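Local coordinates for DUF115 domain-containing protein (PDB 5MU5), which probably glycosylates flagellin, as a Maf-family glycosyltransferase involved in the formation of bacterial flagella, at residues V299-G304 with F319-E324; A345-S350 with E362-Y367. All blocks are in the same frame, centred on the assembly; numbering follows the deposited sequence.

Interaction 1: residues V299-G304 with F319-E324; sequences VIISCG and FQMLLE
The Phe319 ring meets Val299 and Ile301 at its edge, near the ring plane. Val299 CG1 lies 4.0 Å from Phe319 CD2 and equally near CE2, and Ile301 CG1 comes to the same CD2 corner. The second flat group is the amide of Gln320, on the other side of the sheet. Its OE1 accepts a hydrogen bond from Ser302 OG at 3.0 Å, with the hydroxyl tilted 29° from the plane of the amide C=O. Its NE2 donates to Gly304 O at 2.7 Å, and that oxygen lies almost in the amide plane. Both ends of the amide are thus held by strand 299-303 and the residue after it, which fixes the rotation of the group. CG of Gln320 is anti to the backbone N (chi1 171°), and a bend at chi2 (68°) turns CD toward strand 299-303.

On the Phe319 face, Ile301 CG2 packs on Met321 CG at 3.6 Å. Cys303 SG touches the same CG more loosely. The backbones pair as parallel strands, with Ile301 beside Phe319, Ser302 beside Gln320 and Cys303 beside Met321. The backbone of Ser302 is held at both its polar atoms: its N donates to Phe319 O at 2.9 Å, and its O accepts from Met321 N at 2.8 Å. Gly304 turns with positive phi and a sulfate ion lies close by.

This is a beta-alpha-beta unit, with helix 307-312 as the crossover. That helix covers the Ser302 and Gln320 face, while helix 393-404 packs on Ile301 and Met321. Strand 275-278 flanks strand 299-303 on its other edge.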
ATOM      1  N   VAL A 299      19.236 -14.152 -23.652  1.00 35.93           N
ATOM      2  CA  VAL A 299      19.693 -13.895 -22.295  1.00 35.93           C
ATOM      3  C   VAL A 299      18.780 -14.665 -21.362  1.00 35.83           C
ATOM      4  O   VAL A 299      17.576 -14.547 -21.489  1.00 35.97           O
ATOM      5  CB  VAL A 299      19.679 -12.389 -22.008  1.00 36.12           C
ATOM      6  CG1 VAL A 299      19.907 -12.103 -20.527  1.00 35.85           C
ATOM      7  CG2 VAL A 299      20.735 -11.728 -22.888  1.00 35.57           C
ATOM      8  N   ILE A 300      19.345 -15.479 -20.469  1.00 36.77           N
ATOM      9  CA  ILE A 300      18.546 -16.259 -19.527  1.00 37.11           C
ATOM     10  C   ILE A 300      18.472 -15.534 -18.189  1.00 36.32           C
ATOM     11  O   ILE A 300      19.495 -15.314 -17.544  1.00 34.62           O
ATOM     12  CB  ILE A 300      19.136 -17.647 -19.258  1.00 39.12           C
ATOM     13  CG1 ILE A 300      19.415 -18.411 -20.550  1.00 40.20           C
ATOM     14  CG2 ILE A 300      18.209 -18.444 -18.350  1.00 39.70           C
ATOM     15  CD1 ILE A 300      18.238 -18.570 -21.478  1.00 41.52           C
ATOM     16  N   ILE A 301      17.265 -15.141 -17.802  1.00 33.91           N
ATOM     17  CA  ILE A 301      17.024 -14.521 -16.516  1.00 34.42           C
ATOM     18  C   ILE A 301      16.301 -15.558 -15.659  1.00 35.94           C
ATOM     19  O   ILE A 301      15.160 -15.951 -15.945  1.00 36.83           O
ATOM     20  CB  ILE A 301      16.216 -13.227 -16.659  1.00 37.12           C
ATOM     21  CG1 ILE A 301      17.056 -12.209 -17.418  1.00 39.32           C
ATOM     22  CG2 ILE A 301      15.832 -12.674 -15.293  1.00 39.14           C
ATOM     23  CD1 ILE A 301      16.451 -10.838 -17.510  1.00 40.58           C
ATOM     24  N   SER A 302      16.996 -16.028 -14.630  1.00 36.20           N
ATOM     25  CA  SER A 302      16.492 -17.040 -13.735  1.00 36.56           C
ATOM     26  C   SER A 302      15.901 -16.340 -12.546  1.00 36.14           C
ATOM     27  O   SER A 302      16.566 -15.547 -11.907  1.00 37.47           O
ATOM     28  CB  SER A 302      17.630 -17.960 -13.272  1.00 37.85           C
ATOM     29  OG  SER A 302      17.147 -18.940 -12.357  1.00 38.61           O
ATOM     30  N   CYS A 303      14.648 -16.648 -12.244  1.00 39.23           N
ATOM     31  CA  CYS A 303      13.950 -16.005 -11.139  1.00 40.29           C
ATOM     32  C   CYS A 303      13.900 -16.917  -9.920  1.00 40.81           C
ATOM     33  O   CYS A 303      13.251 -17.964  -9.948  1.00 44.99           O
ATOM     34  CB  CYS A 303      12.555 -15.600 -11.604  1.00 39.14           C
ATOM     35  SG  CYS A 303      12.651 -14.363 -12.926  1.00 40.40           S
ATOM     36  N   GLY A 304      14.604 -16.523  -8.862  1.00 40.11           N
ATOM     37  CA  GLY A 304      14.631 -17.304  -7.629  1.00 41.63           C
ATOM     38  C   GLY A 304      14.961 -18.775  -7.846  1.00 42.54           C
ATOM     39  O   GLY A 304      15.985 -19.087  -8.457  1.00 42.43           O
ATOM     40  N   PHE A 319      21.595 -14.058 -15.688  1.00 40.70           N
ATOM     41  CA  PHE A 319      21.251 -13.333 -14.474  1.00 39.05           C
ATOM     42  C   PHE A 319      20.431 -14.198 -13.561  1.00 37.05           C
ATOM     43  O   PHE A 319      19.601 -14.970 -14.032  1.00 36.25           O
ATOM     44  CB  PHE A 319      20.511 -12.039 -14.793  1.00 38.88           C
ATOM     45  CG  PHE A 319      21.329 -11.086 -15.601  1.00 40.91           C
ATOM     46  CD1 PHE A 319      22.416 -10.443 -15.029  1.00 42.18           C
ATOM     47  CD2 PHE A 319      21.044 -10.855 -16.937  1.00 42.06           C
ATOM     48  CE1 PHE A 319      23.197  -9.566 -15.762  1.00 40.62           C
ATOM     49  CE2 PHE A 319      21.819  -9.984 -17.679  1.00 44.41           C
ATOM     50  CZ  PHE A 319      22.906  -9.345 -17.087  1.00 42.83           C
ATOM     51  N   GLN A 320      20.709 -14.088 -12.267  1.00 35.66           N
ATOM     52  CA  GLN A 320      19.927 -14.743 -11.230  1.00 36.97           C
ATOM     53  C   GLN A 320      19.259 -13.638 -10.402  1.00 37.25           C
ATOM     54  O   GLN A 320      19.925 -12.723  -9.901  1.00 33.48           O
ATOM     55  CB  GLN A 320      20.817 -15.640 -10.354  1.00 39.45           C
ATOM     56  CG  GLN A 320      20.144 -16.206  -9.104  1.00 41.06           C
ATOM     57  CD  GLN A 320      19.062 -17.223  -9.429  1.00 44.54           C
ATOM     58  OE1 GLN A 320      19.185 -18.000 -10.379  1.00 43.71           O
ATOM     59  NE2 GLN A 320      18.004 -17.231  -8.635  1.00 44.86           N
ATOM     60  N   MET A 321      17.936 -13.727 -10.269  1.00 37.02           N
ATOM     61  CA  MET A 321      17.176 -12.688  -9.579  1.00 36.62           C
ATOM     62  C   MET A 321      16.814 -13.120  -8.173  1.00 37.15           C
ATOM     63  O   MET A 321      16.476 -14.303  -7.931  1.00 38.14           O
ATOM     64  CB  MET A 321      15.895 -12.358 -10.319  1.00 37.17           C
ATOM     65  CG  MET A 321      16.053 -12.096 -11.796  1.00 37.82           C
ATOM     66  SD  MET A 321      17.004 -10.640 -12.216  1.00 38.88           S
ATOM     67  CE  MET A 321      16.131  -9.407 -11.230  1.00 38.85           C
ATOM     68  N   LEU A 322      16.901 -12.165  -7.250  1.00 35.04           N
ATOM     69  CA  LEU A 322      16.469 -12.386  -5.888  1.00 35.70           C
ATOM     70  C   LEU A 322      15.758 -11.137  -5.390  1.00 35.27           C
ATOM     71  O   LEU A 322      16.316 -10.036  -5.467  1.00 34.83           O
ATOM     72  CB  LEU A 322      17.649 -12.707  -4.991  1.00 36.00           C
ATOM     73  CG  LEU A 322      17.285 -13.178  -3.591  1.00 39.40           C
ATOM     74  CD1 LEU A 322      16.502 -14.490  -3.629  1.00 39.10           C
ATOM     75  CD2 LEU A 322      18.545 -13.320  -2.737  1.00 40.96           C
ATOM     76  N   LEU A 323      14.544 -11.319  -4.866  1.00 36.79           N
ATOM     77  CA  LEU A 323      13.734 -10.219  -4.324  1.00 40.65           C
ATOM     78  C   LEU A 323      13.741 -10.220  -2.800  1.00 41.57           C
ATOM     79  O   LEU A 323      14.003  -9.204  -2.186  1.00 41.73           O
ATOM     80  CB  LEU A 323      12.290 -10.343  -4.809  1.00 40.68           C
ATOM     81  CG  LEU A 323      11.236  -9.356  -4.259  1.00 41.78           C
ATOM     82  CD1 LEU A 323      11.567  -7.940  -4.679  1.00 41.65           C
ATOM     83  CD2 LEU A 323       9.836  -9.727  -4.735  1.00 38.13           C
ATOM     84  N   GLU A 324      13.458 -11.376  -2.212  1.00 47.45           N
ATOM     85  CA  GLU A 324      13.249 -11.494  -0.775  1.00 51.16           C
ATOM     86  C   GLU A 324      14.467 -11.267   0.096  1.00 48.37           C
ATOM     87  O   GLU A 324      15.577 -11.704  -0.207  1.00 45.83           O
ATOM     88  CB  GLU A 324      12.744 -12.892  -0.406  1.00 59.65           C
ATOM     89  CG  GLU A 324      11.391 -13.315  -0.954  1.00 65.23           C
ATOM     90  CD  GLU A 324      10.916 -14.631  -0.309  1.00 73.91           C
ATOM     91  OE1 GLU A 324      10.624 -14.623   0.917  1.00 77.70           O
ATOM     92  OE2 GLU A 324      10.833 -15.674  -1.014  1.00 72.80           O
TER

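Interaction 2: residues A345-S350 with E362-Y367; sequences ATLIGS and EDVVYY
Tyr367 lays one face of its ring against the backbone of Ser350. Ser350 CA sits 4.0 Å from the ring centroid, a CH-pi contact 29° off the normal. The ring reaches there because CG stands between the backbone N and the carbonyl carbon (chi1 74°), a crowded position. The Tyr367 hydroxyl is hydrogen-bonded to Ser389. An alanine in place of Tyr367 would probably open a gap beside Ser350 CA, where the ring face lay, and would leave Ser389 OG without its hydroxyl partner.

At the other end, Thr346 OG1 donates to Asp363 OD2 at 3.0 Å, and OD2 receives it on its anti lone pair, away from the other oxygen. CG of Asp363 is anti to its backbone N (chi1 172°), which helps bring the carboxylate end nearer to Thr346. OD2 also forms a salt bridge with Arg526. Thr346 CG2 packs on Val365 CG2 at 3.7 Å. On the opposite face Leu347 and Val364 lie side by side, CD1 to CG1 at 3.9 Å. Val364 CG1 also covers the rim of one face of the Tyr366 ring. Gly349 leaves room here, since a side chain would crowd Leu347 CD1.

Four parallel-strand backbone bonds join the pair. Phe529, in a loop, packs against Val365. Strand 319-322 lies on the other edge of strand 346-350, and short strand 262-263 follows strand 363-367 in the sheet.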
ATOM      1  N   ALA A 345      27.059 -16.603 -13.671  1.00 46.43           N
ATOM      2  CA  ALA A 345      25.828 -15.821 -13.470  1.00 44.65           C
ATOM      3  C   ALA A 345      26.053 -14.593 -12.597  1.00 40.39           C
ATOM      4  O   ALA A 345      26.749 -14.661 -11.607  1.00 40.22           O
ATOM      5  CB  ALA A 345      24.730 -16.694 -12.860  1.00 44.64           C
ATOM      6  N   THR A 346      25.479 -13.469 -12.996  1.00 39.12           N
ATOM      7  CA  THR A 346      25.465 -12.263 -12.181  1.00 38.37           C
ATOM      8  C   THR A 346      24.165 -12.293 -11.388  1.00 37.95           C
ATOM      9  O   THR A 346      23.119 -12.648 -11.921  1.00 37.61           O
ATOM     10  CB  THR A 346      25.520 -11.009 -13.077  1.00 40.43           C
ATOM     11  OG1 THR A 346      26.826 -10.911 -13.624  1.00 45.95           O
ATOM     12  CG2 THR A 346      25.222  -9.715 -12.315  1.00 40.26           C
ATOM     13  N   LEU A 347      24.238 -11.938 -10.118  1.00 38.73           N
ATOM     14  CA  LEU A 347      23.058 -11.842  -9.269  1.00 40.51           C
ATOM     15  C   LEU A 347      22.509 -10.416  -9.334  1.00 39.18           C
ATOM     16  O   LEU A 347      23.250  -9.462  -9.131  1.00 37.35           O
ATOM     17  CB  LEU A 347      23.434 -12.221  -7.834  1.00 43.83           C
ATOM     18  CG  LEU A 347      22.432 -12.177  -6.667  1.00 46.86           C
ATOM     19  CD1 LEU A 347      22.097 -10.752  -6.292  1.00 49.75           C
ATOM     20  CD2 LEU A 347      21.160 -12.948  -6.941  1.00 46.39           C
ATOM     21  N   ILE A 348      21.225 -10.272  -9.655  1.00 36.84           N
ATOM     22  CA  ILE A 348      20.571  -8.969  -9.576  1.00 35.87           C
ATOM     23  C   ILE A 348      19.588  -9.102  -8.451  1.00 35.89           C
ATOM     24  O   ILE A 348      18.648  -9.888  -8.539  1.00 34.80           O
ATOM     25  CB  ILE A 348      19.797  -8.580 -10.839  1.00 36.19           C
ATOM     26  CG1 ILE A 348      20.753  -8.492 -12.032  1.00 36.61           C
ATOM     27  CG2 ILE A 348      19.059  -7.255 -10.612  1.00 35.61           C
ATOM     28  CD1 ILE A 348      20.054  -8.154 -13.335  1.00 37.98           C
ATOM     29  N   GLY A 349      19.810  -8.341  -7.392  1.00 33.78           N
ATOM     30  CA  GLY A 349      18.963  -8.415  -6.246  1.00 34.00           C
ATOM     31  C   GLY A 349      18.588  -7.063  -5.690  1.00 35.20           C
ATOM     32  O   GLY A 349      19.211  -6.033  -5.970  1.00 33.57           O
ATOM     33  N   SER A 350      17.530  -7.086  -4.899  1.00 35.50           N
ATOM     34  CA  SER A 350      17.152  -5.954  -4.089  1.00 35.29           C
ATOM     35  C   SER A 350      18.288  -5.620  -3.111  1.00 36.12           C
ATOM     36  O   SER A 350      19.000  -6.510  -2.638  1.00 37.21           O
ATOM     37  CB  SER A 350      15.890  -6.307  -3.311  1.00 35.76           C
ATOM     38  OG  SER A 350      15.752  -5.450  -2.210  1.00 39.62           O
ATOM     39  N   GLU A 362      30.195 -14.704  -8.163  1.00 59.30           N
ATOM     40  CA  GLU A 362      31.298 -13.907  -8.664  1.00 66.78           C
ATOM     41  C   GLU A 362      30.981 -12.401  -8.612  1.00 64.55           C
ATOM     42  O   GLU A 362      31.804 -11.611  -8.160  1.00 63.26           O
ATOM     43  CB  GLU A 362      31.608 -14.344 -10.108  1.00 71.42           C
ATOM     44  CG  GLU A 362      32.382 -15.662 -10.162  1.00 77.18           C
ATOM     45  CD  GLU A 362      32.377 -16.333 -11.523  1.00 81.43           C
ATOM     46  OE1 GLU A 362      31.889 -15.719 -12.502  1.00 88.66           O
ATOM     47  OE2 GLU A 362      32.868 -17.485 -11.604  1.00 81.63           O
ATOM     48  N   ASP A 363      29.763 -12.031  -9.016  1.00 58.76           N
ATOM     49  CA  ASP A 363      29.386 -10.639  -9.207  1.00 54.03           C
ATOM     50  C   ASP A 363      27.913 -10.329  -8.844  1.00 47.97           C
ATOM     51  O   ASP A 363      26.998 -11.119  -9.122  1.00 44.22           O
ATOM     52  CB  ASP A 363      29.665 -10.312 -10.664  1.00 59.68           C
ATOM     53  CG  ASP A 363      29.157  -8.971 -11.062  1.00 66.68           C
ATOM     54  OD1 ASP A 363      29.523  -7.952 -10.431  1.00 77.77           O
ATOM     55  OD2 ASP A 363      28.386  -8.934 -12.035  1.00 77.48           O
ATOM     56  N   VAL A 364      27.696  -9.154  -8.264  1.00 42.13           N
ATOM     57  CA  VAL A 364      26.417  -8.769  -7.698  1.00 42.68           C
ATOM     58  C   VAL A 364      26.012  -7.354  -8.095  1.00 39.00           C
ATOM     59  O   VAL A 364      26.793  -6.430  -7.975  1.00 39.47           O
ATOM     60  CB  VAL A 364      26.476  -8.846  -6.153  1.00 46.80           C
ATOM     61  CG1 VAL A 364      25.137  -8.481  -5.525  1.00 48.25           C
ATOM     62  CG2 VAL A 364      26.866 -10.249  -5.706  1.00 47.72           C
ATOM     63  N   VAL A 365      24.780  -7.212  -8.560  1.00 36.51           N
ATOM     64  CA  VAL A 365      24.183  -5.936  -8.887  1.00 36.13           C
ATOM     65  C   VAL A 365      22.915  -5.744  -8.043  1.00 37.51           C
ATOM     66  O   VAL A 365      22.081  -6.650  -7.944  1.00 34.85           O
ATOM     67  CB  VAL A 365      23.766  -5.865 -10.355  1.00 37.43           C
ATOM     68  CG1 VAL A 365      23.212  -4.485 -10.663  1.00 37.15           C
ATOM     69  CG2 VAL A 365      24.949  -6.180 -11.262  1.00 38.00           C
ATOM     70  N   TYR A 366      22.780  -4.563  -7.444  1.00 36.63           N
ATOM     71  CA  TYR A 366      21.645  -4.241  -6.614  1.00 35.79           C
ATOM     72  C   TYR A 366      20.746  -3.200  -7.267  1.00 35.96           C
ATOM     73  O   TYR A 366      21.219  -2.306  -7.933  1.00 37.00           O
ATOM     74  CB  TYR A 366      22.092  -3.661  -5.265  1.00 36.17           C
ATOM     75  CG  TYR A 366      22.832  -4.631  -4.413  1.00 36.72           C
ATOM     76  CD1 TYR A 366      22.218  -5.771  -3.952  1.00 36.22           C
ATOM     77  CD2 TYR A 366      24.166  -4.410  -4.080  1.00 38.88           C
ATOM     78  CE1 TYR A 366      22.903  -6.669  -3.179  1.00 38.26           C
ATOM     79  CE2 TYR A 366      24.869  -5.307  -3.319  1.00 37.77           C
ATOM     80  CZ  TYR A 366      24.232  -6.424  -2.864  1.00 39.26           C
ATOM     81  OH  TYR A 366      24.929  -7.316  -2.108  1.00 42.72           O
ATOM     82  N   TYR A 367      19.445  -3.310  -7.045  1.00 34.73           N
ATOM     83  CA  TYR A 367      18.539  -2.216  -7.352  1.00 35.56           C
ATOM     84  C   TYR A 367      17.940  -1.816  -5.998  1.00 36.68           C
ATOM     85  O   TYR A 367      17.985  -2.586  -5.026  1.00 35.45           O
ATOM     86  CB  TYR A 367      17.479  -2.627  -8.354  1.00 36.12           C
ATOM     87  CG  TYR A 367      16.407  -3.515  -7.788  1.00 36.85           C
ATOM     88  CD1 TYR A 367      16.563  -4.874  -7.740  1.00 39.67           C
ATOM     89  CD2 TYR A 367      15.235  -2.971  -7.283  1.00 39.28           C
ATOM     90  CE1 TYR A 367      15.568  -5.688  -7.195  1.00 41.76           C
ATOM     91  CE2 TYR A 367      14.242  -3.766  -6.752  1.00 39.85           C
ATOM     92  CZ  TYR A 367      14.415  -5.119  -6.703  1.00 39.73           C
ATOM     93  OH  TYR A 367      13.399  -5.888  -6.185  1.00 46.87           O
TER

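How the interactions relate
Interactions 1 and 2 are neighbouring parts of one sheet, their centres about 9 Å apart. Strands 319-322 and 346-350 join them: Gln320 N lies 2.8 Å from Thr346 O, and Gln320 O lies 2.8 Å from Ile348 N, both probable hydrogen bonds. Four successive strands thus run parallel, in chain order. Both contacts are mostly buried. Interaction 1 has a helical crossover and a polar link made by a neutral amide. A sulfate, probably from the crystallisation liquor, lies near Gly304. Interaction 2 has a connection without helix or strand, and its polar link includes a charged, partly exposed carboxylate. Leu323 of interaction 1 also packs against Tyr367 of interaction 2.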